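Berberine bridge enzyme-like 28 (Arabidopsis thaliana, PDB 5D79) binds FAD as an oxidoreductase of the berberine bridge enzyme-like family and takes part in the plant's adaptation to salt stress. Local coordinates at residues P68-V72 / S73-K77; K441-T444 / D445-L448. All coordinates share one frame; numbering follows the deposited sequence.

In the fold
Interaction 1 (68-77) comes first along the chain, in the loop between helix 58-63 and strand 80-82; interaction 2 (441-448) lies far later, on the opening turns of helix 441-458, which follows strand 425-434 of the seven-stranded antiparallel sheet. The centres of interactions 1 and 2 are about 15 Å apart. They lie about 21 and 24 Å from the chain's centre, on the same side of it. They meet where NH1 of R69 packs on CD1 of L448 at 3.8 Å. R69 also hydrogen-bonds to the backbone O of F365 on one of the sheet's two edge strands, 363-372. The loop is thereby joined to the sheet and to helix 441-458; interaction 2 lies away from the annotated sites.

Interaction 1: P68-V72 / S73-K77; sequences PRFSV and SETPK
V72 and T75 close a type I beta turn with S73 and E74 at its corners, entered from a short 3-10 segment at P68-R69. T75 N donates to V72 O at 3.2 Å. That oxygen takes two further, much shorter bonds: from T75 OG1 at 2.5 Å, tilted only 17° from the carbonyl plane, and from K77 NZ at 2.6 Å. Three donors thus grip one carbonyl, and the ammonium group would probably polarise it further. T75 reaches it with OG1 lodged between its own backbone N and carbonyl carbon (chi1 52°), which sends CG2 to the V72 side chain, met at about a right angle with T75 CG2 to V72 CG2 3.5 Å. K77 curls back through bends at chi2 and chi4, and the same NZ donates to T75 O at 2.7 Å, so one lysine spans two carbonyls. At the turn's corners S73 OG donates to E74 OE1, nearly along the C-O axis of that oxygen, while E74 CG lies 3.7 Å from V72 CG2. Within the preceding segment, CZ of F70 sits over the centre of the R69 guanidinium, and T75 CG2 comes to the edge of the F70 ring. The F70 side chain, packed on Y118 and I119, is about 10 Å from the bound FAD and from the side chain of H111. The arrangement is a type I turn with its first carbonyl held by threonine and lysine side chains, in the loop that leads to strand 80-82 of the PCMH-type FAD-binding fold.

Interaction 2: K441-T444 / D445-L448; sequences KTET and DKYL
T444 and Y447 meet on the buried side of the first turns of helix 441-458, a weakly bonded helical start with i to i+3 backbone bonds, kinked around K446 and Y447. The helix follows strand 425-434, and its inner side lies on W433. Here the packing is close: T444 O lies at the edge of the tyrosine ring, near its plane, 3.5 Å from Y447 CD2. The same carbonyl oxygen, T444 O, accepts from Y447 N at 3.3 Å. With CG anti to its carbonyl carbon (chi1 -59°), Y447 lays its ring beside T444; the ring stacks with W433, and its OH is hydrogen-bonded to OE1 of E437. T444 packs on W433, E437 and D438, so the loop before the helix closes over the same patch.

The outward side is looser and charged. K441 crosses D445 obliquely, its chain bent at chi3 (61°) and chi4 (65°) to bring NZ round to the carboxylate. The salt bridge is long, with K441 NZ 3.5 Å from D445 OD1, and its hydrogen bond is weak; OD2 of D445 has a second weak partner in K449. Replacing D445 with an alanine would probably leave the ammonium group of K441 without its carboxylate mate and freer to swing into solvent. E443 is exposed and poorly ordered, and E443 OE1 stays 4.4 Å from K446 NZ, beyond a salt bridge. K446 instead runs CG, CD and CE alongside E443 O, and K446 CG stands over one face of the Y447 ring, 4.2 Å above its centre.

Interaction 1: P68-V72 / S73-K77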
# COMPACT_ATOMS: atom_id res chain seq x y z
N PRO A 68 -4.47 5.45 -13.78
CA PRO A 68 -4.51 5.87 -15.19
C PRO A 68 -4.41 7.38 -15.44
O PRO A 68 -3.90 7.80 -16.49
CB PRO A 68 -5.87 5.34 -15.66
CG PRO A 68 -6.09 4.14 -14.82
CD PRO A 68 -5.54 4.48 -13.47
N ARG A 69 -4.86 8.18 -14.47
CA ARG A 69 -4.80 9.63 -14.59
C ARG A 69 -3.36 10.11 -14.77
O ARG A 69 -3.12 11.22 -15.24
CB ARG A 69 -5.45 10.29 -13.36
CG ARG A 69 -4.74 10.00 -12.07
CD ARG A 69 -5.49 10.58 -10.86
NE ARG A 69 -5.24 12.01 -10.64
CZ ARG A 69 -4.97 12.55 -9.45
NH1 ARG A 69 -4.77 13.86 -9.34
NH2 ARG A 69 -4.91 11.79 -8.36
N PHE A 70 -2.42 9.25 -14.39
CA PHE A 70 -1.01 9.58 -14.54
C PHE A 70 -0.40 8.89 -15.75
O PHE A 70 0.81 8.74 -15.86
CB PHE A 70 -0.24 9.19 -13.28
CG PHE A 70 -0.62 10.00 -12.08
CD1 PHE A 70 -0.39 11.36 -12.05
CD2 PHE A 70 -1.21 9.40 -10.99
CE1 PHE A 70 -0.73 12.12 -10.95
CE2 PHE A 70 -1.56 10.14 -9.87
CZ PHE A 70 -1.32 11.50 -9.85
N SER A 71 -1.27 8.47 -16.67
CA SER A 71 -0.80 7.92 -17.92
C SER A 71 -1.10 8.88 -19.07
O SER A 71 -1.04 8.50 -20.23
CB SER A 71 -1.46 6.57 -18.19
OG SER A 71 -2.85 6.75 -18.37
N VAL A 72 -1.43 10.12 -18.74
CA VAL A 72 -1.79 11.10 -19.77
C VAL A 72 -0.53 11.74 -20.37
O VAL A 72 0.53 11.75 -19.74
CB VAL A 72 -2.74 12.18 -19.21
CG1 VAL A 72 -4.12 11.59 -18.97
CG2 VAL A 72 -2.19 12.79 -17.94
N SER A 73 -0.64 12.25 -21.60
CA SER A 73 0.52 12.74 -22.33
C SER A 73 1.14 13.99 -21.70
O SER A 73 2.32 14.28 -21.91
CB SER A 73 0.15 13.02 -23.80
OG SER A 73 -0.85 14.02 -23.92
N GLU A 74 0.35 14.71 -20.91
CA GLU A 74 0.81 15.94 -20.29
C GLU A 74 1.67 15.70 -19.04
O GLU A 74 2.28 16.63 -18.52
CB GLU A 74 -0.38 16.84 -19.93
CG GLU A 74 -1.69 16.11 -19.60
CD GLU A 74 -2.53 15.79 -20.84
OE1 GLU A 74 -2.11 14.95 -21.66
OE2 GLU A 74 -3.62 16.40 -20.99
N THR A 75 1.72 14.45 -18.57
CA THR A 75 2.54 14.09 -17.42
C THR A 75 3.95 13.71 -17.86
O THR A 75 4.14 13.22 -18.99
CB THR A 75 1.91 12.94 -16.60
OG1 THR A 75 1.59 11.84 -17.46
CG2 THR A 75 0.63 13.42 -15.91
N PRO A 76 4.95 13.95 -16.99
CA PRO A 76 6.36 13.71 -17.33
C PRO A 76 6.65 12.26 -17.74
O PRO A 76 6.18 11.31 -17.09
CB PRO A 76 7.10 14.08 -16.04
CG PRO A 76 6.21 15.09 -15.38
CD PRO A 76 4.81 14.63 -15.68
N LYS A 77 7.41 12.11 -18.81
CA LYS A 77 7.80 10.80 -19.31
C LYS A 77 9.30 10.56 -19.12
O LYS A 77 10.09 11.49 -19.22
CB LYS A 77 7.41 10.69 -20.79
CG LYS A 77 5.92 10.83 -21.04
CD LYS A 77 5.12 9.80 -20.22
CE LYS A 77 3.63 9.83 -20.55
NZ LYS A 77 3.02 11.16 -20.26

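Interaction 2: K441-T444 / D445-L448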
# COMPACT_ATOMS: atom_id res chain seq x y z
N LYS A 441 -9.01 17.55 -17.65
CA LYS A 441 -8.56 17.65 -16.25
C LYS A 441 -9.53 18.45 -15.39
O LYS A 441 -9.79 18.12 -14.22
CB LYS A 441 -7.16 18.28 -16.19
CG LYS A 441 -6.56 18.36 -14.80
CD LYS A 441 -5.58 19.52 -14.68
CE LYS A 441 -6.25 20.87 -14.95
NZ LYS A 441 -7.28 21.23 -13.92
N THR A 442 -10.07 19.50 -16.00
CA THR A 442 -11.03 20.39 -15.35
C THR A 442 -12.27 19.62 -14.90
O THR A 442 -12.88 19.96 -13.88
CB THR A 442 -11.40 21.55 -16.31
OG1 THR A 442 -10.26 22.41 -16.47
CG2 THR A 442 -12.58 22.36 -15.80
N GLU A 443 -12.63 18.57 -15.63
CA GLU A 443 -13.80 17.77 -15.30
C GLU A 443 -13.53 16.83 -14.12
O GLU A 443 -14.42 16.59 -13.30
CB GLU A 443 -14.26 16.96 -16.52
CG GLU A 443 -14.76 17.80 -17.69
CD GLU A 443 -16.22 18.20 -17.55
OE1 GLU A 443 -16.86 17.81 -16.56
OE2 GLU A 443 -16.72 18.91 -18.46
N THR A 444 -12.31 16.30 -14.04
CA THR A 444 -11.97 15.37 -12.96
C THR A 444 -11.61 16.10 -11.68
O THR A 444 -11.34 15.48 -10.66
CB THR A 444 -10.81 14.45 -13.37
OG1 THR A 444 -9.62 15.23 -13.53
CG2 THR A 444 -11.13 13.75 -14.67
N ASP A 445 -11.60 17.43 -11.75
CA ASP A 445 -11.33 18.27 -10.59
C ASP A 445 -12.33 18.03 -9.46
O ASP A 445 -11.97 18.07 -8.28
CB ASP A 445 -11.38 19.75 -10.98
CG ASP A 445 -10.02 20.31 -11.36
OD1 ASP A 445 -9.04 19.54 -11.42
OD2 ASP A 445 -9.96 21.54 -11.62
N LYS A 446 -13.58 17.78 -9.82
CA LYS A 446 -14.65 17.64 -8.84
C LYS A 446 -14.41 16.46 -7.88
O LYS A 446 -14.90 16.47 -6.74
CB LYS A 446 -16.00 17.48 -9.55
CG LYS A 446 -16.17 16.17 -10.32
CD LYS A 446 -17.39 16.23 -11.25
CE LYS A 446 -17.50 14.99 -12.14
NZ LYS A 446 -18.37 15.19 -13.34
N TYR A 447 -13.64 15.48 -8.33
CA TYR A 447 -13.29 14.31 -7.52
C TYR A 447 -12.22 14.65 -6.49
O TYR A 447 -12.30 14.26 -5.32
CB TYR A 447 -12.81 13.17 -8.42
CG TYR A 447 -13.81 12.68 -9.46
CD1 TYR A 447 -14.98 12.04 -9.09
CD2 TYR A 447 -13.55 12.83 -10.83
CE1 TYR A 447 -15.89 11.58 -10.04
CE2 TYR A 447 -14.44 12.37 -11.78
CZ TYR A 447 -15.61 11.75 -11.38
OH TYR A 447 -16.51 11.28 -12.30
N LEU A 448 -11.19 15.36 -6.95
CA LEU A 448 -10.16 15.88 -6.06
C LEU A 448 -10.79 16.74 -4.97
O LEU A 448 -10.56 16.52 -3.77
CB LEU A 448 -9.13 16.70 -6.84
CG LEU A 448 -7.88 15.98 -7.35
CD1 LEU A 448 -8.19 14.58 -7.83
CD2 LEU A 448 -7.24 16.78 -8.46